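Long-range contact in isomerase/lactonizing enzyme (Agrobacterium tumefaciens, PDB 1RVK), which is of unknown function but belongs to the mandelate racemase/muconate lactonizing branch of the enolase superfamily and binds a magnesium ion in its barrel domain: residues A[131-143]-A[165-179]. Numbering follows the deposited sequence.
Sequences VLAYGSIMCGDEL and YKGIKLHTWMPPVSW
The Y134 ring meets the K169 side chain obliquely, its CE1 3.6 Å from K169 CB, and its hydroxyl takes a hydrogen bond from the lysine amine, K169 NZ to Y134 OH 2.9 Å. K169 reaches it by a bend at chi3 (78°), which also brings its CE within 3.5 Å of S136 OG, itself hydrogen-bonded to E329; the amine forms further salt bridges with E232 and E329. Strands 131-137 and 167-171 run parallel as the two strands of a beta-alpha-beta crossover through helix 150-163, zipped by backbone bonds from G135 N to G167 O, K169 N to G135 O, and I137 N to K169 O. On the face where I168 points, Y165 covers G135, whose CA sits 3.8 Å from the ring centroid. I137 CD1 presses tightly on L170 CD2 (3.3 Å), and I137 also packs on Y153, F156 and L160 of that helix. H171 donates from ND1 to I137 O at 2.7 Å, a bond bent to 133° at the hydrogen; S136 OG meets the ring's edge at CE1. Farther on, G140 CA lies over the five-membered ring of W173, and the indole NE1 makes a weak bond to D141 O. The ND1 bond limits rotation of the H171 imidazole, whose side chain lies about 4 Å from the bound magnesium ion. Salt bridges to E329 and the magnesium ligand E232 fix the K169 amine and tie this strand pair to the metal site.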
loop_
_atom_site.group_PDB
_atom_site.type_symbol
_atom_site.label_atom_id
_atom_site.label_comp_id
_atom_site.label_asym_id
_atom_site.label_seq_id
_atom_site.Cartn_x
_atom_site.Cartn_y
_atom_site.Cartn_z
ATOM N N VAL A 131 -12.540 4.377 9.299
ATOM C CA VAL A 131 -12.826 3.368 8.293
ATOM C C VAL A 131 -12.378 1.995 8.758
ATOM O O VAL A 131 -11.372 1.863 9.460
ATOM C CB VAL A 131 -12.118 3.695 6.956
ATOM C CG1 VAL A 131 -10.610 3.707 7.149
ATOM C CG2 VAL A 131 -12.514 2.679 5.893
ATOM N N LEU A 132 -13.135 0.978 8.367
ATOM C CA LEU A 132 -12.804 -0.389 8.724
ATOM C C LEU A 132 -11.483 -0.762 8.069
ATOM O O LEU A 132 -11.196 -0.350 6.945
ATOM C CB LEU A 132 -13.883 -1.358 8.232
ATOM C CG LEU A 132 -15.252 -1.327 8.910
ATOM C CD1 LEU A 132 -16.198 -2.252 8.160
ATOM C CD2 LEU A 132 -15.126 -1.762 10.364
ATOM N N ALA A 133 -10.682 -1.546 8.779
ATOM C CA ALA A 133 -9.405 -1.995 8.251
ATOM C C ALA A 133 -9.358 -3.511 8.312
ATOM O O ALA A 133 -9.971 -4.118 9.193
ATOM C CB ALA A 133 -8.262 -1.409 9.077
ATOM N N TYR A 134 -8.668 -4.132 7.360
ATOM C CA TYR A 134 -8.526 -5.578 7.409
ATOM C C TYR A 134 -7.088 -5.847 7.817
ATOM O O TYR A 134 -6.196 -5.051 7.524
ATOM C CB TYR A 134 -8.869 -6.251 6.062
ATOM C CG TYR A 134 -8.014 -5.913 4.844
ATOM C CD1 TYR A 134 -6.754 -6.486 4.654
ATOM C CD2 TYR A 134 -8.511 -5.083 3.843
ATOM C CE1 TYR A 134 -6.013 -6.243 3.484
ATOM C CE2 TYR A 134 -7.790 -4.835 2.683
ATOM C CZ TYR A 134 -6.549 -5.414 2.503
ATOM O OH TYR A 134 -5.862 -5.172 1.334
ATOM N N GLY A 135 -6.875 -6.939 8.542
ATOM C CA GLY A 135 -5.532 -7.283 8.966
ATOM C C GLY A 135 -4.871 -8.003 7.811
ATOM O O GLY A 135 -5.280 -9.105 7.457
ATOM N N SER A 136 -3.856 -7.374 7.224
ATOM C CA SER A 136 -3.143 -7.937 6.082
ATOM C C SER A 136 -1.932 -8.723 6.581
ATOM O O SER A 136 -0.941 -8.140 7.020
ATOM C CB SER A 136 -2.706 -6.800 5.152
ATOM O OG SER A 136 -2.545 -7.246 3.819
ATOM N N ILE A 137 -2.022 -10.047 6.502
ATOM C CA ILE A 137 -0.964 -10.937 6.977
ATOM C C ILE A 137 0.221 -11.089 6.026
ATOM O O ILE A 137 0.045 -11.266 4.819
ATOM C CB ILE A 137 -1.535 -12.341 7.268
ATOM C CG1 ILE A 137 -2.713 -12.228 8.239
ATOM C CG2 ILE A 137 -0.453 -13.231 7.869
ATOM C CD1 ILE A 137 -3.442 -13.538 8.476
HETATM N N MSE A 138 1.431 -11.025 6.581
HETATM C CA MSE A 138 2.657 -11.174 5.791
HETATM C C MSE A 138 2.700 -12.487 5.021
HETATM O O MSE A 138 2.007 -13.450 5.365
HETATM C CB MSE A 138 3.897 -11.138 6.689
HETATM C CG MSE A 138 4.260 -9.788 7.265
HETATM SE SE MSE A 138 6.036 -9.846 8.065
HETATM C CE MSE A 138 6.342 -7.947 8.211
ATOM N N CYS A 139 3.536 -12.522 3.987
ATOM C CA CYS A 139 3.717 -13.723 3.182
ATOM C C CYS A 139 4.152 -14.852 4.106
ATOM O O CYS A 139 4.731 -14.607 5.165
ATOM C CB CYS A 139 4.803 -13.503 2.125
ATOM S SG CYS A 139 4.370 -12.317 0.838
ATOM N N GLY A 140 3.881 -16.086 3.701
ATOM C CA GLY A 140 4.261 -17.223 4.518
ATOM C C GLY A 140 5.761 -17.388 4.676
ATOM O O GLY A 140 6.550 -16.867 3.884
ATOM N N ASP A 141 6.162 -18.123 5.706
ATOM C CA ASP A 141 7.576 -18.362 5.960
ATOM C C ASP A 141 7.812 -19.803 6.398
ATOM O O ASP A 141 6.962 -20.672 6.198
ATOM C CB ASP A 141 8.100 -17.394 7.031
ATOM C CG ASP A 141 7.234 -17.365 8.281
ATOM O OD1 ASP A 141 6.928 -18.445 8.827
ATOM O OD2 ASP A 141 6.864 -16.256 8.726
ATOM N N GLU A 142 8.979 -20.053 6.977
ATOM C CA GLU A 142 9.325 -21.383 7.452
ATOM C C GLU A 142 9.746 -21.291 8.916
ATOM O O GLU A 142 10.531 -22.104 9.410
ATOM C CB GLU A 142 10.442 -21.970 6.585
ATOM C CG GLU A 142 9.995 -22.236 5.150
ATOM C CD GLU A 142 11.107 -22.754 4.262
ATOM O OE1 GLU A 142 11.973 -21.950 3.852
ATOM O OE2 GLU A 142 11.116 -23.969 3.977
ATOM N N LEU A 143 9.199 -20.286 9.597
ATOM C CA LEU A 143 9.473 -20.039 11.011
ATOM C C LEU A 143 8.478 -20.795 11.881
ATOM O O LEU A 143 7.271 -20.576 11.796
ATOM C CB LEU A 143 9.364 -18.542 11.317
ATOM C CG LEU A 143 10.493 -17.598 10.888
ATOM C CD1 LEU A 143 11.047 -18.002 9.547
ATOM C CD2 LEU A 143 9.964 -16.173 10.843
ATOM N N TYR A 165 -10.259 -6.756 14.193
ATOM C CA TYR A 165 -10.335 -6.765 12.734
ATOM C C TYR A 165 -11.593 -7.488 12.261
ATOM O O TYR A 165 -11.876 -8.598 12.709
ATOM C CB TYR A 165 -9.102 -7.462 12.146
ATOM C CG TYR A 165 -7.822 -6.664 12.261
ATOM C CD1 TYR A 165 -7.578 -5.580 11.419
ATOM C CD2 TYR A 165 -6.848 -6.996 13.205
ATOM C CE1 TYR A 165 -6.395 -4.849 11.506
ATOM C CE2 TYR A 165 -5.657 -6.264 13.304
ATOM C CZ TYR A 165 -5.441 -5.194 12.449
ATOM O OH TYR A 165 -4.275 -4.468 12.527
ATOM N N LYS A 166 -12.342 -6.856 11.359
ATOM C CA LYS A 166 -13.561 -7.451 10.816
ATOM C C LYS A 166 -13.272 -8.159 9.491
ATOM O O LYS A 166 -14.128 -8.853 8.939
ATOM C CB LYS A 166 -14.631 -6.377 10.606
ATOM C CG LYS A 166 -15.273 -5.865 11.895
ATOM C CD LYS A 166 -16.321 -4.801 11.585
ATOM C CE LYS A 166 -17.271 -4.566 12.753
ATOM N NZ LYS A 166 -16.590 -4.141 14.001
ATOM N N GLY A 167 -12.056 -7.975 8.994
ATOM C CA GLY A 167 -11.641 -8.603 7.752
ATOM C C GLY A 167 -10.196 -9.043 7.892
ATOM O O GLY A 167 -9.443 -8.444 8.652
ATOM N N ILE A 168 -9.810 -10.087 7.167
ATOM C CA ILE A 168 -8.447 -10.608 7.226
ATOM C C ILE A 168 -8.001 -11.057 5.844
ATOM O O ILE A 168 -8.737 -11.768 5.162
ATOM C CB ILE A 168 -8.365 -11.837 8.163
ATOM C CG1 ILE A 168 -8.752 -11.431 9.584
ATOM C CG2 ILE A 168 -6.949 -12.423 8.145
ATOM C CD1 ILE A 168 -8.919 -12.608 10.527
ATOM N N LYS A 169 -6.804 -10.646 5.429
ATOM C CA LYS A 169 -6.294 -11.066 4.128
ATOM C C LYS A 169 -5.013 -11.867 4.298
ATOM O O LYS A 169 -4.088 -11.445 4.991
ATOM C CB LYS A 169 -6.008 -9.870 3.213
ATOM C CG LYS A 169 -5.649 -10.308 1.787
ATOM C CD LYS A 169 -5.547 -9.139 0.812
ATOM C CE LYS A 169 -4.232 -8.383 0.958
ATOM N NZ LYS A 169 -4.199 -7.179 0.072
ATOM N N LEU A 170 -4.960 -13.032 3.667
ATOM C CA LEU A 170 -3.764 -13.852 3.757
ATOM C C LEU A 170 -2.868 -13.643 2.553
ATOM O O LEU A 170 -3.353 -13.522 1.429
ATOM C CB LEU A 170 -4.110 -15.344 3.790
ATOM C CG LEU A 170 -5.011 -15.994 4.836
ATOM C CD1 LEU A 170 -4.936 -17.503 4.637
ATOM C CD2 LEU A 170 -4.560 -15.634 6.240
ATOM N N HIS A 171 -1.564 -13.564 2.800
ATOM C CA HIS A 171 -0.578 -13.513 1.725
ATOM C C HIS A 171 0.020 -14.887 2.004
ATOM O O HIS A 171 0.512 -15.124 3.108
ATOM C CB HIS A 171 0.497 -12.436 1.940
ATOM C CG HIS A 171 0.058 -11.050 1.580
ATOM N ND1 HIS A 171 -0.613 -10.228 2.459
ATOM C CD2 HIS A 171 0.200 -10.338 0.435
ATOM C CE1 HIS A 171 -0.864 -9.068 1.874
ATOM N NE2 HIS A 171 -0.381 -9.110 0.645
ATOM N N THR A 172 -0.043 -15.803 1.043
ATOM C CA THR A 172 0.484 -17.138 1.284
ATOM C C THR A 172 1.958 -17.326 0.924
ATOM O O THR A 172 2.675 -16.350 0.711
ATOM C CB THR A 172 -0.409 -18.201 0.603
ATOM O OG1 THR A 172 -0.807 -17.744 -0.698
ATOM C CG2 THR A 172 -1.661 -18.436 1.444
ATOM N N TRP A 173 2.411 -18.575 0.871
ATOM C CA TRP A 173 3.820 -18.878 0.599
ATOM C C TRP A 173 4.323 -18.606 -0.814
ATOM O O TRP A 173 3.687 -18.976 -1.803
ATOM C CB TRP A 173 4.108 -20.334 0.959
ATOM C CG TRP A 173 3.842 -20.653 2.396
ATOM C CD1 TRP A 173 4.708 -20.509 3.447
ATOM C CD2 TRP A 173 2.626 -21.172 2.945
ATOM N NE1 TRP A 173 4.102 -20.908 4.616
ATOM C CE2 TRP A 173 2.825 -21.318 4.338
ATOM C CE3 TRP A 173 1.386 -21.527 2.396
ATOM C CZ2 TRP A 173 1.828 -21.804 5.191
ATOM C CZ3 TRP A 173 0.392 -22.013 3.246
ATOM C CH2 TRP A 173 0.623 -22.146 4.629
HETATM N N MSE A 174 5.496 -17.981 -0.891
HETATM C CA MSE A 174 6.110 -17.643 -2.167
HETATM C C MSE A 174 7.620 -17.856 -2.111
HETATM O O MSE A 174 8.232 -17.744 -1.048
HETATM C CB MSE A 174 5.825 -16.174 -2.501
HETATM C CG MSE A 174 4.350 -15.802 -2.478
HETATM SE SE MSE A 174 4.066 -13.944 -2.927
HETATM C CE MSE A 174 2.341 -13.707 -2.099
ATOM N N PRO A 175 8.245 -18.179 -3.254
ATOM C CA PRO A 175 9.698 -18.365 -3.187
ATOM C C PRO A 175 10.319 -17.039 -2.732
ATOM O O PRO A 175 9.722 -15.978 -2.913
ATOM C CB PRO A 175 10.069 -18.746 -4.622
ATOM C CG PRO A 175 8.963 -18.149 -5.447
ATOM C CD PRO A 175 7.736 -18.409 -4.615
ATOM N N PRO A 176 11.533 -17.074 -2.164
ATOM C CA PRO A 176 12.409 -18.223 -1.924
ATOM C C PRO A 176 12.016 -19.287 -0.892
ATOM O O PRO A 176 12.871 -20.070 -0.478
ATOM C CB PRO A 176 13.746 -17.562 -1.596
ATOM C CG PRO A 176 13.327 -16.329 -0.881
ATOM C CD PRO A 176 12.189 -15.826 -1.737
ATOM N N VAL A 177 10.758 -19.327 -0.458
ATOM C CA VAL A 177 10.367 -20.383 0.478
ATOM C C VAL A 177 10.633 -21.674 -0.290
ATOM O O VAL A 177 10.090 -21.886 -1.373
ATOM C CB VAL A 177 8.871 -20.310 0.875
ATOM C CG1 VAL A 177 8.422 -21.643 1.484
ATOM C CG2 VAL A 177 8.659 -19.197 1.894
ATOM N N SER A 178 11.493 -22.514 0.275
ATOM C CA SER A 178 11.908 -23.781 -0.324
ATOM C C SER A 178 10.949 -24.499 -1.271
ATOM O O SER A 178 11.254 -24.694 -2.447
ATOM C CB SER A 178 12.316 -24.756 0.786
ATOM O OG SER A 178 13.361 -24.215 1.575
ATOM N N TRP A 179 9.796 -24.896 -0.750
ATOM C CA TRP A 179 8.810 -25.646 -1.521
ATOM C C TRP A 179 7.760 -24.832 -2.282
ATOM O O TRP A 179 6.989 -25.392 -3.062
ATOM C CB TRP A 179 8.090 -26.612 -0.580
ATOM C CG TRP A 179 7.511 -25.911 0.616
ATOM C CD1 TRP A 179 8.100 -25.743 1.838
ATOM C CD2 TRP A 179 6.254 -25.230 0.681
ATOM N NE1 TRP A 179 7.285 -25.000 2.659
ATOM C CE2 TRP A 179 6.145 -24.673 1.974
ATOM C CE3 TRP A 179 5.207 -25.036 -0.230
ATOM C CZ2 TRP A 179 5.029 -23.934 2.380
ATOM C CZ3 TRP A 179 4.096 -24.300 0.176
ATOM C CH2 TRP A 179 4.018 -23.761 1.470
HETATM O O HOH W 1 -12.215 -4.122 10.655
HETATM O O HOH W 2 6.396 -16.320 1.237
HETATM O O HOH W 3 6.722 -23.496 5.662
#